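Local structure of RING finger protein unkempt homolog (Mus musculus, 5ELH) at residues Phe53-Glu66 / Pro78-His92. The protein binds RNA sequence-specifically through clustered CCCH zinc fingers and represses translation, helping to set the early morphology of cortical neurons. Residues are numbered along the deposited sequence; the frame is centred on the assembly and turned at random.
With ZN (zinc ion), chain E.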
# COMPACT_ATOMS: atom_id res chain seq x y z
N PHE A 53 -0.16 -4.18 -21.04
CA PHE A 53 0.61 -3.75 -19.88
C PHE A 53 1.16 -2.35 -20.10
O PHE A 53 1.41 -1.96 -21.24
CB PHE A 53 1.81 -4.65 -19.65
CG PHE A 53 1.47 -5.98 -19.03
CD1 PHE A 53 0.71 -6.04 -17.88
CD2 PHE A 53 1.93 -7.15 -19.59
CE1 PHE A 53 0.41 -7.26 -17.30
CE2 PHE A 53 1.63 -8.36 -19.03
CZ PHE A 53 0.86 -8.42 -17.88
N ASN A 54 1.40 -1.61 -19.02
CA ASN A 54 2.00 -0.28 -19.15
C ASN A 54 3.40 -0.40 -19.75
O ASN A 54 3.77 0.40 -20.61
CB ASN A 54 2.01 0.48 -17.83
CG ASN A 54 2.72 -0.26 -16.73
OD1 ASN A 54 2.83 -1.49 -16.75
ND2 ASN A 54 3.20 0.48 -15.74
N TYR A 55 4.14 -1.42 -19.35
CA TYR A 55 5.40 -1.73 -20.00
C TYR A 55 5.62 -3.24 -20.13
O TYR A 55 5.12 -4.02 -19.32
CB TYR A 55 6.59 -1.08 -19.28
CG TYR A 55 6.84 -1.56 -17.85
CD1 TYR A 55 7.64 -2.66 -17.61
CD2 TYR A 55 6.33 -0.86 -16.76
CE1 TYR A 55 7.90 -3.07 -16.31
CE2 TYR A 55 6.57 -1.27 -15.47
CZ TYR A 55 7.36 -2.38 -15.25
OH TYR A 55 7.61 -2.81 -13.95
N SER A 56 6.39 -3.62 -21.14
CA SER A 56 6.64 -5.01 -21.48
C SER A 56 7.42 -5.75 -20.41
O SER A 56 8.32 -5.20 -19.79
CB SER A 56 7.42 -5.08 -22.79
OG SER A 56 7.92 -6.38 -23.03
N PRO A 57 7.07 -7.03 -20.18
CA PRO A 57 7.90 -7.86 -19.30
C PRO A 57 9.03 -8.56 -20.04
O PRO A 57 9.73 -9.37 -19.44
CB PRO A 57 6.90 -8.91 -18.80
CG PRO A 57 5.96 -9.07 -19.92
CD PRO A 57 5.82 -7.71 -20.56
N ASP A 58 9.23 -8.26 -21.32
CA ASP A 58 10.18 -9.01 -22.13
C ASP A 58 11.14 -8.15 -22.94
O ASP A 58 12.32 -8.47 -23.03
CB ASP A 58 9.42 -9.97 -23.05
CG ASP A 58 8.70 -11.07 -22.29
OD1 ASP A 58 9.35 -11.71 -21.45
OD2 ASP A 58 7.50 -11.29 -22.53
N VAL A 59 10.65 -7.06 -23.54
CA VAL A 59 11.52 -6.25 -24.40
C VAL A 59 12.11 -5.06 -23.63
O VAL A 59 11.40 -4.18 -23.15
CB VAL A 59 10.85 -5.87 -25.76
CG1 VAL A 59 9.36 -6.20 -25.78
CG2 VAL A 59 11.10 -4.41 -26.13
N TYR A 60 13.43 -5.08 -23.49
CA TYR A 60 14.15 -4.11 -22.67
C TYR A 60 14.32 -2.76 -23.38
O TYR A 60 14.65 -2.69 -24.57
CB TYR A 60 15.52 -4.67 -22.28
CG TYR A 60 15.49 -5.67 -21.13
CD1 TYR A 60 15.48 -5.24 -19.80
CD2 TYR A 60 15.49 -7.03 -21.37
CE1 TYR A 60 15.47 -6.16 -18.75
CE2 TYR A 60 15.47 -7.95 -20.33
CZ TYR A 60 15.46 -7.51 -19.02
OH TYR A 60 15.44 -8.43 -17.99
N CYS A 61 14.09 -1.69 -22.63
CA CYS A 61 14.37 -0.32 -23.06
C CYS A 61 15.86 -0.15 -23.34
O CYS A 61 16.68 -0.49 -22.49
CB CYS A 61 13.96 0.62 -21.93
SG CYS A 61 14.11 2.40 -22.23
N THR A 62 16.21 0.41 -24.49
CA THR A 62 17.62 0.71 -24.77
C THR A 62 18.04 2.12 -24.33
O THR A 62 19.23 2.43 -24.32
CB THR A 62 17.95 0.54 -26.26
OG1 THR A 62 17.06 1.34 -27.05
CG2 THR A 62 17.82 -0.92 -26.67
N LYS A 63 17.08 2.96 -23.95
CA LYS A 63 17.38 4.34 -23.51
C LYS A 63 17.67 4.44 -22.01
O LYS A 63 18.29 5.40 -21.56
CB LYS A 63 16.21 5.26 -23.85
CG LYS A 63 15.89 5.35 -25.33
CD LYS A 63 14.65 6.18 -25.56
CE LYS A 63 14.26 6.22 -27.03
NZ LYS A 63 12.92 6.82 -27.23
N TYR A 64 17.19 3.47 -21.24
CA TYR A 64 17.34 3.47 -19.79
C TYR A 64 18.81 3.45 -19.39
O TYR A 64 19.54 2.54 -19.75
CB TYR A 64 16.61 2.26 -19.19
CG TYR A 64 16.72 2.16 -17.68
CD1 TYR A 64 15.97 2.98 -16.85
CD2 TYR A 64 17.56 1.22 -17.09
CE1 TYR A 64 16.07 2.89 -15.48
CE2 TYR A 64 17.65 1.11 -15.72
CZ TYR A 64 16.90 1.94 -14.91
OH TYR A 64 16.99 1.85 -13.54
N ASP A 65 19.23 4.47 -18.65
CA ASP A 65 20.61 4.54 -18.15
C ASP A 65 20.69 3.79 -16.83
O ASP A 65 20.19 4.25 -15.80
CB ASP A 65 21.04 6.00 -17.96
CG ASP A 65 22.52 6.13 -17.64
OD1 ASP A 65 23.17 5.13 -17.27
OD2 ASP A 65 23.05 7.26 -17.75
N GLU A 66 21.34 2.63 -16.86
CA GLU A 66 21.37 1.75 -15.70
C GLU A 66 22.19 2.32 -14.53
O GLU A 66 21.98 1.96 -13.37
CB GLU A 66 21.91 0.37 -16.12
CG GLU A 66 21.78 -0.70 -15.06
CD GLU A 66 21.84 -2.11 -15.63
OE1 GLU A 66 21.96 -2.25 -16.87
OE2 GLU A 66 21.76 -3.07 -14.83
N PRO A 78 7.10 2.31 -22.54
CA PRO A 78 6.43 1.01 -22.70
C PRO A 78 7.37 -0.18 -22.67
O PRO A 78 6.92 -1.32 -22.87
CB PRO A 78 5.79 1.11 -24.08
CG PRO A 78 6.69 2.02 -24.84
CD PRO A 78 7.25 3.01 -23.83
N PHE A 79 8.65 0.06 -22.42
CA PHE A 79 9.65 -0.99 -22.40
C PHE A 79 10.20 -1.24 -21.00
O PHE A 79 10.06 -0.42 -20.08
CB PHE A 79 10.78 -0.67 -23.36
CG PHE A 79 10.31 -0.37 -24.76
CD1 PHE A 79 9.72 -1.36 -25.53
CD2 PHE A 79 10.47 0.89 -25.30
CE1 PHE A 79 9.28 -1.09 -26.80
CE2 PHE A 79 10.04 1.16 -26.58
CZ PHE A 79 9.45 0.17 -27.33
N LEU A 80 10.84 -2.39 -20.86
CA LEU A 80 11.34 -2.87 -19.59
C LEU A 80 12.68 -2.24 -19.23
O LEU A 80 13.56 -2.13 -20.08
CB LEU A 80 11.48 -4.38 -19.71
CG LEU A 80 11.92 -5.16 -18.47
CD1 LEU A 80 10.93 -4.98 -17.34
CD2 LEU A 80 12.06 -6.61 -18.87
N HIS A 81 12.84 -1.84 -17.97
CA HIS A 81 14.09 -1.26 -17.50
C HIS A 81 14.87 -2.27 -16.69
O HIS A 81 14.32 -2.94 -15.83
CB HIS A 81 13.81 -0.01 -16.67
CG HIS A 81 13.19 1.10 -17.47
ND1 HIS A 81 12.53 2.16 -16.90
CD2 HIS A 81 13.12 1.29 -18.81
CE1 HIS A 81 12.09 2.97 -17.85
NE2 HIS A 81 12.44 2.46 -19.02
N ARG A 82 16.15 -2.37 -17.01
CA ARG A 82 17.04 -3.28 -16.30
C ARG A 82 17.52 -2.61 -15.02
O ARG A 82 18.65 -2.15 -14.92
CB ARG A 82 18.21 -3.68 -17.19
CG ARG A 82 18.78 -5.05 -16.86
CD ARG A 82 19.96 -5.39 -17.74
NE ARG A 82 19.67 -5.25 -19.17
CZ ARG A 82 19.18 -6.22 -19.94
NH1 ARG A 82 18.90 -7.42 -19.43
NH2 ARG A 82 18.96 -5.99 -21.22
N THR A 83 16.62 -2.51 -14.06
CA THR A 83 16.94 -1.96 -12.76
C THR A 83 17.90 -2.90 -12.05
O THR A 83 18.11 -4.02 -12.50
CB THR A 83 15.66 -1.80 -11.94
OG1 THR A 83 15.03 -3.08 -11.78
CG2 THR A 83 14.70 -0.86 -12.64
N THR A 84 18.50 -2.45 -10.96
CA THR A 84 19.39 -3.31 -10.21
C THR A 84 18.62 -4.54 -9.74
O THR A 84 17.53 -4.43 -9.18
CB THR A 84 20.01 -2.59 -8.99
OG1 THR A 84 20.60 -1.35 -9.41
CG2 THR A 84 21.08 -3.45 -8.33
N GLY A 85 19.18 -5.71 -10.01
CA GLY A 85 18.56 -6.96 -9.62
C GLY A 85 17.46 -7.40 -10.56
O GLY A 85 16.77 -8.38 -10.29
N ASP A 86 17.28 -6.65 -11.65
CA ASP A 86 16.30 -6.97 -12.68
C ASP A 86 14.91 -7.02 -12.09
O ASP A 86 14.08 -7.87 -12.45
CB ASP A 86 16.65 -8.31 -13.33
CG ASP A 86 16.08 -8.47 -14.73
OD1 ASP A 86 15.63 -7.46 -15.34
OD2 ASP A 86 16.09 -9.62 -15.23
N THR A 87 14.64 -6.08 -11.19
CA THR A 87 13.43 -6.12 -10.39
C THR A 87 12.14 -5.74 -11.13
O THR A 87 11.07 -6.12 -10.68
CB THR A 87 13.55 -5.26 -9.11
OG1 THR A 87 13.88 -3.92 -9.46
CG2 THR A 87 14.62 -5.83 -8.18
N GLU A 88 12.22 -5.01 -12.24
CA GLU A 88 11.00 -4.70 -12.96
C GLU A 88 10.43 -5.98 -13.59
O GLU A 88 9.22 -6.18 -13.61
CB GLU A 88 11.19 -3.59 -14.01
CG GLU A 88 11.18 -2.20 -13.38
CD GLU A 88 10.91 -1.08 -14.39
OE1 GLU A 88 10.88 -1.34 -15.61
OE2 GLU A 88 10.70 0.06 -13.93
N ARG A 89 11.31 -6.84 -14.10
CA ARG A 89 10.86 -8.09 -14.71
C ARG A 89 10.42 -9.09 -13.65
O ARG A 89 9.38 -9.72 -13.77
CB ARG A 89 12.00 -8.68 -15.55
CG ARG A 89 11.71 -10.07 -16.08
CD ARG A 89 11.68 -10.16 -17.58
NE ARG A 89 12.79 -10.96 -18.07
CZ ARG A 89 12.73 -11.81 -19.09
NH1 ARG A 89 11.61 -11.98 -19.77
NH2 ARG A 89 13.81 -12.50 -19.43
N ARG A 90 11.23 -9.21 -12.60
CA ARG A 90 11.00 -10.24 -11.59
C ARG A 90 9.73 -10.01 -10.77
O ARG A 90 9.14 -10.96 -10.26
CB ARG A 90 12.24 -10.33 -10.69
CG ARG A 90 13.40 -11.08 -11.34
CD ARG A 90 14.71 -10.93 -10.57
NE ARG A 90 14.59 -11.22 -9.13
CZ ARG A 90 14.75 -12.42 -8.58
NH1 ARG A 90 15.02 -13.48 -9.33
NH2 ARG A 90 14.61 -12.56 -7.26
N TYR A 91 9.32 -8.75 -10.63
CA TYR A 91 8.13 -8.41 -9.85
C TYR A 91 6.99 -7.95 -10.75
O TYR A 91 6.02 -7.35 -10.29
CB TYR A 91 8.48 -7.39 -8.76
CG TYR A 91 9.46 -7.99 -7.79
CD1 TYR A 91 10.83 -7.89 -8.01
CD2 TYR A 91 9.03 -8.73 -6.69
CE1 TYR A 91 11.73 -8.46 -7.15
CE2 TYR A 91 9.92 -9.30 -5.83
CZ TYR A 91 11.28 -9.17 -6.06
OH TYR A 91 12.19 -9.74 -5.20
N HIS A 92 7.11 -8.28 -12.03
CA HIS A 92 6.08 -7.98 -13.02
C HIS A 92 4.88 -8.92 -12.83
O HIS A 92 5.04 -10.08 -12.43
CB HIS A 92 6.66 -8.15 -14.42
CG HIS A 92 5.94 -7.38 -15.49
ND1 HIS A 92 4.68 -7.71 -15.93
CD2 HIS A 92 6.32 -6.31 -16.22
CE1 HIS A 92 4.30 -6.87 -16.87
NE2 HIS A 92 5.29 -6.01 -17.08
ZN ZN E . 12.57 3.33 -20.89
O HOH W 1 7.61 -4.76 -12.14
O HOH W 2 16.81 -1.30 -19.71
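His-92 is wedged among Phe-53, Tyr-55 and Pro-57 at the tightly packed end of this contact. Its CE1 edge points at the centre of the Phe-53 ring, an edge-to-face pair with planes at 85°, while CB of Pro-57 sits over one imidazole face, 3.6 Å from its centroid. His-92 NE2 donates an almost straight bond of 3.0 Å to Tyr-55 O, which lies close to the imidazole plane and helps to set the ring's rotation. Nearby, the buried Glu-88 lays OE1 over the Tyr-55 ring; the same oxygen accepts from the backbone N of His-81, and OE2 forms a salt bridge with Arg-43. Leu-80 joins this core to the middle of the contact: CD1 meets the edge of Tyr-55, CD2 a face of Tyr-60, and its backbone makes a single beta bridge with Tyr-60. The guanidinium of Arg-82 lies flat on the opposite face of Tyr-60, its CZ 3.7 Å from the ring centroid in a cation-pi stack. With CG anti to the carbonyl carbon (chi1 -79°), the Tyr-60 ring reaches Asp-86, whose OD1 accepts from Tyr-60 OH at 2.8 Å through its syn lone pair. Were this tyrosine an alanine, Arg-82 would probably lose its stacking surface, Asp-86 its hydroxyl partner and Leu-80 CD2 the ring it packs on. The solvent side is looser: Phe-79 is exposed and touches Val-59 CG2 obliquely, and Glu-66 OE1 stays 4.4 Å from Arg-82 NE, too far for a salt bridge. At the metal, Cys-61 SG and His-81 NE2 bind zinc, and Tyr-64 covers the His-81 imidazole in an offset stack, planes at 11°. Cys-71 and Cys-77 complete the four-ligand site of a CCCH zinc finger, a compact fold with little regular secondary structure built around its metal.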